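Local coordinates for protein cysteine desulfurase (Stenotrophomonas maltophilia, PDB 6WCI) that probably removes sulfur from L-cysteine, using pyridoxal 5'-phosphate, to leave L-alanine and pass the sulfur to an acceptor, at residues V109-G113 with T114-I118; A289-K292 with F293-G296. All coordinates share one frame; numbering follows the deposited sequence.

How the contacts relate
Both contacts are local turns of the chain in a class-V aminotransferase fold, and their centres lie about 12 Å apart. Contact 1 comes first in sequence, where strand 108-111, an outermost strand of the seven-stranded sheet counted within this chain, gives way to helix 114-126; contact 2 follows much later, in the loop between strand 285-286 and helix 300-316. Space brings them together: the carboxylate of Glu294 accepts a probable hydrogen bond from Leu110 N, and Val109 packs on Pro290 and Phe293. The late loop thereby covers the strand that leads into the helix whose first turn binds the cofactor phosphate, and both contacts reach the second subunit of the dimer.

Contact 1 (V109-G113 with T114-I118); sequences VLCSG and TTFAI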
# COMPACT_ATOMS: atom_id res chain seq x y z
N VAL B 109 -12.71 4.01 -3.67
CA VAL B 109 -11.33 3.85 -4.10
C VAL B 109 -10.56 3.12 -3.01
O VAL B 109 -10.55 3.55 -1.85
CB VAL B 109 -10.69 5.22 -4.38
CG1 VAL B 109 -9.25 5.06 -4.84
CG2 VAL B 109 -11.52 5.99 -5.43
N LEU B 110 -9.92 2.00 -3.37
CA LEU B 110 -9.15 1.20 -2.43
C LEU B 110 -7.70 1.70 -2.41
O LEU B 110 -7.12 1.94 -3.47
CB LEU B 110 -9.20 -0.28 -2.83
CG LEU B 110 -10.60 -0.89 -3.00
CD1 LEU B 110 -10.54 -2.32 -3.50
CD2 LEU B 110 -11.37 -0.83 -1.68
N CYS B 111 -7.14 1.85 -1.22
CA CYS B 111 -5.78 2.37 -1.07
C CYS B 111 -5.17 1.81 0.22
O CYS B 111 -5.76 0.95 0.88
CB CYS B 111 -5.80 3.90 -1.11
SG CYS B 111 -6.91 4.61 0.13
N SER B 112 -3.99 2.30 0.59
CA SER B 112 -3.17 1.65 1.61
C SER B 112 -3.52 2.09 3.03
O SER B 112 -2.85 1.64 3.97
CB SER B 112 -1.69 1.91 1.35
OG SER B 112 -1.41 3.29 1.38
N GLY B 113 -4.53 2.93 3.21
CA GLY B 113 -4.93 3.40 4.53
C GLY B 113 -5.62 4.75 4.43
O GLY B 113 -5.71 5.36 3.37
N THR B 114 -6.10 5.21 5.59
CA THR B 114 -6.70 6.54 5.66
C THR B 114 -5.74 7.60 5.17
O THR B 114 -6.13 8.53 4.44
CB THR B 114 -7.13 6.85 7.10
OG1 THR B 114 -8.37 6.20 7.38
CG2 THR B 114 -7.27 8.36 7.32
N THR B 115 -4.47 7.49 5.57
CA THR B 115 -3.49 8.51 5.23
C THR B 115 -3.43 8.73 3.72
O THR B 115 -3.49 9.87 3.24
CB THR B 115 -2.13 8.11 5.78
OG1 THR B 115 -2.22 7.90 7.19
CG2 THR B 115 -1.11 9.19 5.49
N PHE B 116 -3.34 7.64 2.95
CA PHE B 116 -3.34 7.77 1.50
C PHE B 116 -4.66 8.35 1.00
O PHE B 116 -4.67 9.22 0.12
CB PHE B 116 -3.07 6.42 0.83
CG PHE B 116 -2.85 6.52 -0.66
CD1 PHE B 116 -3.91 6.76 -1.52
CD2 PHE B 116 -1.58 6.39 -1.19
CE1 PHE B 116 -3.70 6.88 -2.88
CE2 PHE B 116 -1.37 6.49 -2.56
CZ PHE B 116 -2.43 6.74 -3.41
N ALA B 117 -5.78 7.85 1.52
CA ALA B 117 -7.10 8.36 1.14
C ALA B 117 -7.18 9.88 1.25
O ALA B 117 -7.67 10.56 0.33
CB ALA B 117 -8.18 7.71 2.00
N ILE B 118 -6.71 10.45 2.37
CA ILE B 118 -6.82 11.90 2.55
C ILE B 118 -5.86 12.62 1.61
O ILE B 118 -6.21 13.65 1.01
CB ILE B 118 -6.60 12.29 4.02
CG1 ILE B 118 -7.75 11.76 4.90
CG2 ILE B 118 -6.51 13.80 4.19
CD1 ILE B 118 -7.60 12.09 6.40
O HOH W 1 -1.92 5.07 3.65
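Gly113 O receives Ala117 N at 3.1 Å, in the carbonyl plane and nearly straight (N-H...O angle 171°); it is the first bond of a helix whose N-cap position Gly113 occupies. A water accepts from Phe116 N at 3.0 Å and also bonds Ser112 OG at 2.9 Å, bridging the turn to the helix. Apolar contacts lie alongside. With CG anti to the backbone N (chi1 -171°), the Phe116 ring swings back towards the strand end, where Cys111 CB meets Phe116 CD1 obliquely at 3.5 Å. Cys111 SG stands 5.2 Å from the ring centroid, well off the normal, in a sulfur-aromatic contact, and rests against Ala117 CB at 3.8 Å. Gly113 takes a strongly positive phi, a conformation that glycine adopts readily. Thr115 OG1 bonds a phosphate oxygen of the PLP-lysine at position 246, which places the N-terminal turn of helix 114-126 at the cofactor's phosphate. Strand 108-111 pairs with strand 254-258, Ala117 packs on strand 239-243, and Phe116 touches Leu270 of the second subunit.

Contact 2 (A289-K292 with F293-G296); sequences APHK and FEAG
Lys292 and Phe293 lie alongside each other with their ends in a common direction, the start of the extended lysine chain lying over one face of the ring. Its CG stands almost on the ring normal, 4.1 Å from the centroid, in a CH-pi contact, while CD and CE continue past the rim beside Phe293 CE2 and CZ; Lys292 CE approaches Phe293 CZ to 3.7 Å. Because CG is anti to the backbone N (chi1 -180°) and every later torsion is also extended, the chain follows the ring to its far end, and NZ then bonds the carbonyl oxygens of Met266 and Leu263. Ala289 CB meets the rim of the same ring, 4.4 Å from Phe293 CE2. The second pair is set quite differently. The His291 ring and Glu294 carboxylate planes are 83° apart, with Glu294 OE1 coming obliquely to His291 CD2 at 3.4 Å. Their polar ends have other partners: His291 NE2 bonds Glu91, and Glu294 OE2 forms a salt bridge with Arg94 of helix 81-101. In the backbone, Phe293 N donates to Pro290 O at 2.9 Å and Glu294 N to His291 O at 3.0 Å, each donor lying above the carbonyl plane. These successive i to i+3 bonds, following the cis peptide before Pro290, are characteristic of a short 3-10 turn, here set in the loop that leads to helix 300-316.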
# COMPACT_ATOMS: atom_id res chain seq x y z
N ALA B 289 -13.29 6.26 -12.66
CA ALA B 289 -13.27 5.86 -11.27
C ALA B 289 -14.00 4.53 -11.12
O ALA B 289 -14.97 4.25 -11.84
CB ALA B 289 -13.95 6.94 -10.41
N PRO B 290 -13.59 3.69 -10.16
CA PRO B 290 -12.52 3.99 -9.19
C PRO B 290 -11.10 3.66 -9.66
O PRO B 290 -10.15 4.17 -9.06
CB PRO B 290 -12.89 3.11 -7.99
CG PRO B 290 -13.52 1.89 -8.62
CD PRO B 290 -14.29 2.44 -9.83
N HIS B 291 -10.95 2.81 -10.68
CA HIS B 291 -9.62 2.36 -11.10
C HIS B 291 -8.74 3.51 -11.57
O HIS B 291 -7.51 3.41 -11.50
CB HIS B 291 -9.73 1.31 -12.20
CG HIS B 291 -10.33 0.03 -11.73
ND1 HIS B 291 -11.66 -0.29 -11.93
CD2 HIS B 291 -9.80 -1.00 -11.04
CE1 HIS B 291 -11.91 -1.47 -11.39
NE2 HIS B 291 -10.80 -1.92 -10.84
N LYS B 292 -9.35 4.60 -12.04
CA LYS B 292 -8.69 5.87 -12.31
C LYS B 292 -7.70 6.26 -11.21
O LYS B 292 -6.66 6.86 -11.48
CB LYS B 292 -9.76 6.96 -12.48
CG LYS B 292 -9.26 8.36 -12.77
CD LYS B 292 -10.46 9.30 -12.89
CE LYS B 292 -10.04 10.74 -13.11
NZ LYS B 292 -11.24 11.60 -13.26
N PHE B 293 -8.02 5.91 -9.95
CA PHE B 293 -7.23 6.32 -8.80
C PHE B 293 -6.50 5.15 -8.14
O PHE B 293 -5.94 5.33 -7.05
CB PHE B 293 -8.12 7.06 -7.78
CG PHE B 293 -8.74 8.32 -8.32
CD1 PHE B 293 -7.96 9.46 -8.52
CD2 PHE B 293 -10.08 8.36 -8.65
CE1 PHE B 293 -8.53 10.64 -9.05
CE2 PHE B 293 -10.67 9.52 -9.17
CZ PHE B 293 -9.88 10.67 -9.38
N GLU B 294 -6.44 3.98 -8.79
CA GLU B 294 -5.76 2.79 -8.29
C GLU B 294 -4.70 2.39 -9.31
O GLU B 294 -4.97 1.60 -10.23
CB GLU B 294 -6.77 1.64 -8.03
CG GLU B 294 -7.80 1.96 -6.92
CD GLU B 294 -9.08 1.14 -7.04
OE1 GLU B 294 -9.17 0.29 -7.96
OE2 GLU B 294 -10.01 1.35 -6.22
N ALA B 295 -3.49 2.92 -9.16
CA ALA B 295 -2.42 2.70 -10.13
C ALA B 295 -1.58 1.49 -9.73
O ALA B 295 -1.24 1.33 -8.56
CB ALA B 295 -1.53 3.94 -10.25
N GLY B 296 -1.28 0.62 -10.71
CA GLY B 296 -0.39 -0.50 -10.45
C GLY B 296 -1.06 -1.64 -9.70
O GLY B 296 -2.26 -1.62 -9.41